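Local coordinates for protein probable glutathione S-transferase (Bordetella bronchiseptica RB50, PDB 3H1N) that probably conjugates glutathione to electrophilic substrates, as a dimeric member of the glutathione S-transferase family, at residues R66-D80 with T83-G95. Residues are numbered along the deposited sequence; the frame is centred on the assembly and turned at random.
Sequences RRDTPPFAPPYLVAD and TIAQTANILLFLG
Leu-77 and Ile-84 form the hydrogen-bonded pair of an antiparallel beta hairpin in the thioredoxin-like domain of this glutathione S-transferase fold: Leu-77 N reaches Ile-84 O at 2.8 Å (N-H...O angle 161°), and Ile-84 N returns an equally short bond to Leu-77 O. On the face bearing Leu-77, helix 87-95, which follows strand 83-85, packs back against the neighbouring strand 76-79. Leu-77 puts CB and CD2 against CG2 of Ile-90, crossing it at a slant, with CG turned anti to the backbone N (chi1 -168°). Ile-90 CD1 comes within 3.6 Å of Pro-75 O, and farther along the helix the CE2 corner of Phe-93 meets Ala-79 CB while Asp-80 OD1 lies at the ring edge, near its plane. The other face carries Thr-83, whose CG2 sits 3.4 Å from Arg-66 CG and also touches Tyr-76 CD2; Pro-71 CG lies over one face of the Tyr-76 ring, offset toward its rim. Asp-62 ties this side together, salt-bridged to Arg-66 NH1 and hydrogen-bonded to Tyr-76 OH. Two waters link Thr-69 to Thr-83, one donating to both carbonyl oxygens, the other accepting from Thr-83 N and bonded to Thr-69 OG1. Ala-85 N is bonded to Gln-113 of the second subunit, and Gln-86 NE2 to its Asp-120, placing the strand-helix junction at the dimer interface. The cis peptide bond before Pro-75 is the thioredoxin-fold cis-proline, which in related transferases lies at the glutathione site; here a third water donates to Ala-73 O and Pro-75 O and accepts from Gln-86 N at 2.8 Å.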
loop_
_atom_site.group_PDB
_atom_site.type_symbol
_atom_site.label_atom_id
_atom_site.label_comp_id
_atom_site.label_asym_id
_atom_site.label_seq_id
_atom_site.Cartn_x
_atom_site.Cartn_y
_atom_site.Cartn_z
ATOM N N ARG B 66 -19.014 -8.595 -9.078
ATOM C CA ARG B 66 -17.715 -9.178 -8.773
ATOM C C ARG B 66 -17.710 -9.776 -7.374
ATOM O O ARG B 66 -17.309 -9.107 -6.423
ATOM C CB ARG B 66 -16.659 -8.081 -8.868
ATOM C CG ARG B 66 -15.547 -8.414 -9.801
ATOM C CD ARG B 66 -15.850 -7.974 -11.224
ATOM N NE ARG B 66 -15.607 -9.099 -12.113
ATOM C CZ ARG B 66 -15.555 -9.044 -13.439
ATOM N NH1 ARG B 66 -15.711 -7.894 -14.082
ATOM N NH2 ARG B 66 -15.335 -10.161 -14.123
ATOM N N ARG B 67 -18.128 -11.038 -7.255
ATOM C CA ARG B 67 -18.456 -11.611 -5.948
ATOM C C ARG B 67 -17.449 -12.559 -5.272
ATOM O O ARG B 67 -17.401 -12.602 -4.044
ATOM C CB ARG B 67 -19.851 -12.241 -5.985
ATOM C CG ARG B 67 -20.981 -11.221 -5.973
ATOM C CD ARG B 67 -21.285 -10.749 -4.560
ATOM N NE ARG B 67 -22.728 -10.681 -4.333
ATOM C CZ ARG B 67 -23.310 -10.649 -3.136
ATOM N NH1 ARG B 67 -24.634 -10.592 -3.049
ATOM N NH2 ARG B 67 -22.580 -10.677 -2.027
ATOM N N ASP B 68 -16.674 -13.322 -6.039
ATOM C CA ASP B 68 -15.694 -14.247 -5.440
ATOM C C ASP B 68 -14.487 -13.512 -4.834
ATOM O O ASP B 68 -14.131 -13.749 -3.680
ATOM C CB ASP B 68 -15.230 -15.310 -6.445
ATOM C CG ASP B 68 -15.947 -16.645 -6.272
ATOM O OD1 ASP B 68 -17.177 -16.652 -6.025
ATOM O OD2 ASP B 68 -15.277 -17.699 -6.398
ATOM N N THR B 69 -13.873 -12.625 -5.618
ATOM C CA THR B 69 -12.788 -11.753 -5.134
ATOM C C THR B 69 -13.129 -10.287 -5.450
ATOM O O THR B 69 -12.586 -9.691 -6.394
ATOM C CB THR B 69 -11.414 -12.129 -5.728
ATOM O OG1 THR B 69 -11.500 -12.123 -7.154
ATOM C CG2 THR B 69 -10.959 -13.522 -5.270
ATOM N N PRO B 70 -14.052 -9.699 -4.668
ATOM C CA PRO B 70 -14.486 -8.327 -4.957
ATOM C C PRO B 70 -13.380 -7.305 -4.728
ATOM O O PRO B 70 -12.667 -7.411 -3.721
ATOM C CB PRO B 70 -15.610 -8.098 -3.946
ATOM C CG PRO B 70 -15.325 -9.057 -2.831
ATOM C CD PRO B 70 -14.726 -10.254 -3.478
ATOM N N PRO B 71 -13.239 -6.324 -5.647
ATOM C CA PRO B 71 -12.378 -5.182 -5.417
ATOM C C PRO B 71 -12.985 -4.265 -4.379
ATOM O O PRO B 71 -14.206 -4.109 -4.343
ATOM C CB PRO B 71 -12.358 -4.449 -6.767
ATOM C CG PRO B 71 -13.245 -5.203 -7.686
ATOM C CD PRO B 71 -14.008 -6.206 -6.896
ATOM N N PHE B 72 -12.143 -3.662 -3.547
ATOM C CA PHE B 72 -12.606 -2.608 -2.638
ATOM C C PHE B 72 -12.957 -1.347 -3.437
ATOM O O PHE B 72 -13.958 -0.670 -3.167
ATOM C CB PHE B 72 -11.534 -2.286 -1.600
ATOM C CG PHE B 72 -11.954 -1.251 -0.583
ATOM C CD1 PHE B 72 -12.899 -1.558 0.396
ATOM C CD2 PHE B 72 -11.382 0.014 -0.586
ATOM C CE1 PHE B 72 -13.288 -0.607 1.356
ATOM C CE2 PHE B 72 -11.771 0.976 0.376
ATOM C CZ PHE B 72 -12.719 0.642 1.356
ATOM N N ALA B 73 -12.131 -1.058 -4.428
ATOM C CA ALA B 73 -12.283 0.144 -5.244
ATOM C C ALA B 73 -11.498 -0.056 -6.519
ATOM O O ALA B 73 -10.645 -0.938 -6.579
ATOM C CB ALA B 73 -11.748 1.365 -4.500
ATOM N N PRO B 74 -11.778 0.767 -7.546
ATOM C CA PRO B 74 -10.959 0.790 -8.757
ATOM C C PRO B 74 -9.558 1.308 -8.439
ATOM O O PRO B 74 -9.397 2.085 -7.501
ATOM C CB PRO B 74 -11.689 1.793 -9.656
ATOM C CG PRO B 74 -13.086 1.810 -9.182
ATOM C CD PRO B 74 -12.967 1.637 -7.680
ATOM N N PRO B 75 -8.544 0.910 -9.229
ATOM C CA PRO B 75 -8.631 0.051 -10.416
ATOM C C PRO B 75 -8.702 -1.437 -10.096
ATOM O O PRO B 75 -8.250 -1.877 -9.037
ATOM C CB PRO B 75 -7.331 0.343 -11.149
ATOM C CG PRO B 75 -6.341 0.654 -10.020
ATOM C CD PRO B 75 -7.170 1.414 -9.005
ATOM N N TYR B 76 -9.291 -2.193 -11.017
ATOM C CA TYR B 76 -9.199 -3.644 -10.998
ATOM C C TYR B 76 -9.018 -4.178 -12.422
ATOM O O TYR B 76 -9.337 -3.501 -13.421
ATOM C CB TYR B 76 -10.365 -4.306 -10.231
ATOM C CG TYR B 76 -11.742 -4.029 -10.803
ATOM C CD1 TYR B 76 -12.436 -2.863 -10.466
ATOM C CD2 TYR B 76 -12.352 -4.938 -11.660
ATOM C CE1 TYR B 76 -13.718 -2.599 -10.992
ATOM C CE2 TYR B 76 -13.626 -4.694 -12.194
ATOM C CZ TYR B 76 -14.302 -3.516 -11.855
ATOM O OH TYR B 76 -15.545 -3.258 -12.392
ATOM N N LEU B 77 -8.408 -5.332 -12.508
ATOM C CA LEU B 77 -8.053 -5.981 -13.735
ATOM C C LEU B 77 -8.672 -7.362 -13.765
ATOM O O LEU B 77 -8.484 -8.143 -12.897
ATOM C CB LEU B 77 -6.535 -6.093 -13.869
ATOM C CG LEU B 77 -5.983 -6.510 -15.222
ATOM C CD1 LEU B 77 -6.011 -5.417 -16.170
ATOM C CD2 LEU B 77 -4.680 -7.140 -15.174
ATOM N N VAL B 78 -9.437 -7.607 -14.785
ATOM C CA VAL B 78 -10.004 -8.929 -15.020
ATOM C C VAL B 78 -9.136 -9.618 -16.077
ATOM O O VAL B 78 -9.084 -9.194 -17.235
ATOM C CB VAL B 78 -11.488 -8.860 -15.444
ATOM C CG1 VAL B 78 -12.117 -10.252 -15.403
ATOM C CG2 VAL B 78 -12.263 -7.918 -14.497
ATOM N N ALA B 79 -8.428 -10.655 -15.636
ATOM C CA ALA B 79 -7.366 -11.293 -16.420
ATOM C C ALA B 79 -7.334 -12.759 -16.063
ATOM O O ALA B 79 -7.292 -13.100 -14.879
ATOM C CB ALA B 79 -6.016 -10.667 -16.084
ATOM N N ASP B 80 -7.367 -13.624 -17.076
ATOM C CA ASP B 80 -7.075 -15.045 -16.875
ATOM C C ASP B 80 -7.934 -15.645 -15.755
ATOM O O ASP B 80 -7.437 -16.409 -14.911
ATOM C CB ASP B 80 -5.576 -15.213 -16.559
ATOM C CG ASP B 80 -4.675 -14.855 -17.738
ATOM O OD1 ASP B 80 -3.568 -14.307 -17.516
ATOM O OD2 ASP B 80 -5.076 -15.122 -18.889
ATOM N N THR B 83 -10.154 -11.587 -10.863
ATOM C CA THR B 83 -10.407 -10.167 -10.698
ATOM C C THR B 83 -9.401 -9.645 -9.692
ATOM O O THR B 83 -9.461 -9.980 -8.523
ATOM C CB THR B 83 -11.845 -9.904 -10.203
ATOM O OG1 THR B 83 -12.762 -10.542 -11.097
ATOM C CG2 THR B 83 -12.128 -8.383 -10.156
ATOM N N ILE B 84 -8.469 -8.826 -10.152
ATOM C CA ILE B 84 -7.331 -8.423 -9.341
ATOM C C ILE B 84 -7.433 -6.928 -9.050
ATOM O O ILE B 84 -7.486 -6.115 -9.981
ATOM C CB ILE B 84 -5.973 -8.734 -10.072
ATOM C CG1 ILE B 84 -5.887 -10.218 -10.466
ATOM C CG2 ILE B 84 -4.755 -8.307 -9.208
ATOM C CD1 ILE B 84 -4.789 -10.533 -11.505
ATOM N N ALA B 85 -7.447 -6.569 -7.771
ATOM C CA ALA B 85 -7.517 -5.157 -7.376
ATOM C C ALA B 85 -6.310 -4.743 -6.531
ATOM O O ALA B 85 -5.515 -5.595 -6.132
ATOM C CB ALA B 85 -8.832 -4.879 -6.632
ATOM N N GLN B 86 -6.231 -3.444 -6.223
ATOM C CA GLN B 86 -5.046 -2.776 -5.650
ATOM C C GLN B 86 -3.951 -2.610 -6.715
ATOM O O GLN B 86 -3.442 -3.600 -7.273
ATOM C CB GLN B 86 -4.521 -3.468 -4.378
ATOM C CG GLN B 86 -5.444 -3.350 -3.130
ATOM C CD GLN B 86 -5.270 -2.007 -2.400
ATOM O OE1 GLN B 86 -4.462 -1.183 -2.800
ATOM N NE2 GLN B 86 -6.021 -1.803 -1.324
ATOM N N THR B 87 -3.613 -1.352 -7.003
ATOM C CA THR B 87 -2.661 -1.019 -8.059
ATOM C C THR B 87 -1.367 -1.833 -7.970
ATOM O O THR B 87 -0.949 -2.424 -8.967
ATOM C CB THR B 87 -2.349 0.504 -8.098
ATOM O OG1 THR B 87 -3.577 1.229 -8.220
ATOM C CG2 THR B 87 -1.432 0.846 -9.283
ATOM N N ALA B 88 -0.756 -1.872 -6.787
ATOM C CA ALA B 88 0.489 -2.629 -6.571
ATOM C C ALA B 88 0.327 -4.143 -6.809
ATOM O O ALA B 88 1.265 -4.811 -7.270
ATOM C CB ALA B 88 1.025 -2.371 -5.157
ATOM N N ASN B 89 -0.844 -4.671 -6.447
ATOM C CA ASN B 89 -1.193 -6.093 -6.633
ATOM C C ASN B 89 -1.385 -6.426 -8.124
ATOM O O ASN B 89 -0.848 -7.421 -8.609
ATOM C CB ASN B 89 -2.461 -6.409 -5.837
ATOM C CG ASN B 89 -2.715 -7.910 -5.657
ATOM O OD1 ASN B 89 -1.807 -8.702 -5.402
ATOM N ND2 ASN B 89 -3.973 -8.291 -5.772
ATOM N N ILE B 90 -2.126 -5.590 -8.846
ATOM C CA ILE B 90 -2.273 -5.752 -10.297
ATOM C C ILE B 90 -0.883 -5.811 -10.927
ATOM O O ILE B 90 -0.583 -6.728 -11.691
ATOM C CB ILE B 90 -3.155 -4.641 -10.925
ATOM C CG1 ILE B 90 -4.595 -4.732 -10.370
ATOM C CG2 ILE B 90 -3.142 -4.733 -12.460
ATOM C CD1 ILE B 90 -5.421 -3.462 -10.612
ATOM N N LEU B 91 -0.016 -4.876 -10.543
ATOM C CA LEU B 91 1.312 -4.778 -11.160
ATOM C C LEU B 91 2.201 -5.961 -10.791
ATOM O O LEU B 91 2.923 -6.461 -11.646
ATOM C CB LEU B 91 1.985 -3.448 -10.808
ATOM C CG LEU B 91 1.410 -2.186 -11.462
ATOM C CD1 LEU B 91 1.936 -0.908 -10.782
ATOM C CD2 LEU B 91 1.708 -2.177 -12.961
ATOM N N LEU B 92 2.131 -6.412 -9.533
ATOM C CA LEU B 92 2.791 -7.649 -9.096
ATOM C C LEU B 92 2.491 -8.855 -10.027
ATOM O O LEU B 92 3.393 -9.643 -10.359
ATOM C CB LEU B 92 2.387 -8.001 -7.651
ATOM C CG LEU B 92 3.080 -9.210 -7.014
ATOM C CD1 LEU B 92 4.539 -8.908 -6.691
ATOM C CD2 LEU B 92 2.312 -9.692 -5.750
ATOM N N PHE B 93 1.227 -9.007 -10.415
ATOM C CA PHE B 93 0.833 -10.065 -11.339
ATOM C C PHE B 93 1.510 -9.874 -12.695
ATOM O O PHE B 93 2.067 -10.822 -13.254
ATOM C CB PHE B 93 -0.702 -10.151 -11.495
ATOM C CG PHE B 93 -1.133 -10.972 -12.675
ATOM C CD1 PHE B 93 -0.961 -12.362 -12.673
ATOM C CD2 PHE B 93 -1.656 -10.356 -13.808
ATOM C CE1 PHE B 93 -1.334 -13.134 -13.782
ATOM C CE2 PHE B 93 -2.028 -11.120 -14.945
ATOM C CZ PHE B 93 -1.871 -12.505 -14.923
ATOM N N LEU B 94 1.468 -8.648 -13.214
ATOM C CA LEU B 94 2.067 -8.368 -14.525
ATOM C C LEU B 94 3.571 -8.579 -14.519
ATOM O O LEU B 94 4.149 -9.040 -15.517
ATOM C CB LEU B 94 1.730 -6.949 -14.991
ATOM C CG LEU B 94 0.228 -6.658 -15.085
ATOM C CD1 LEU B 94 -0.043 -5.216 -15.517
ATOM C CD2 LEU B 94 -0.472 -7.661 -16.028
ATOM N N GLY B 95 4.194 -8.240 -13.393
ATOM C CA GLY B 95 5.627 -8.452 -13.213
ATOM C C GLY B 95 6.025 -9.920 -13.255
ATOM O O GLY B 95 7.053 -10.275 -13.842
HETATM O O HOH W 1 -10.678 -7.811 -6.955
HETATM O O HOH W 2 -9.492 -13.589 -8.550
HETATM O O HOH W 3 -7.833 -1.188 -6.507
#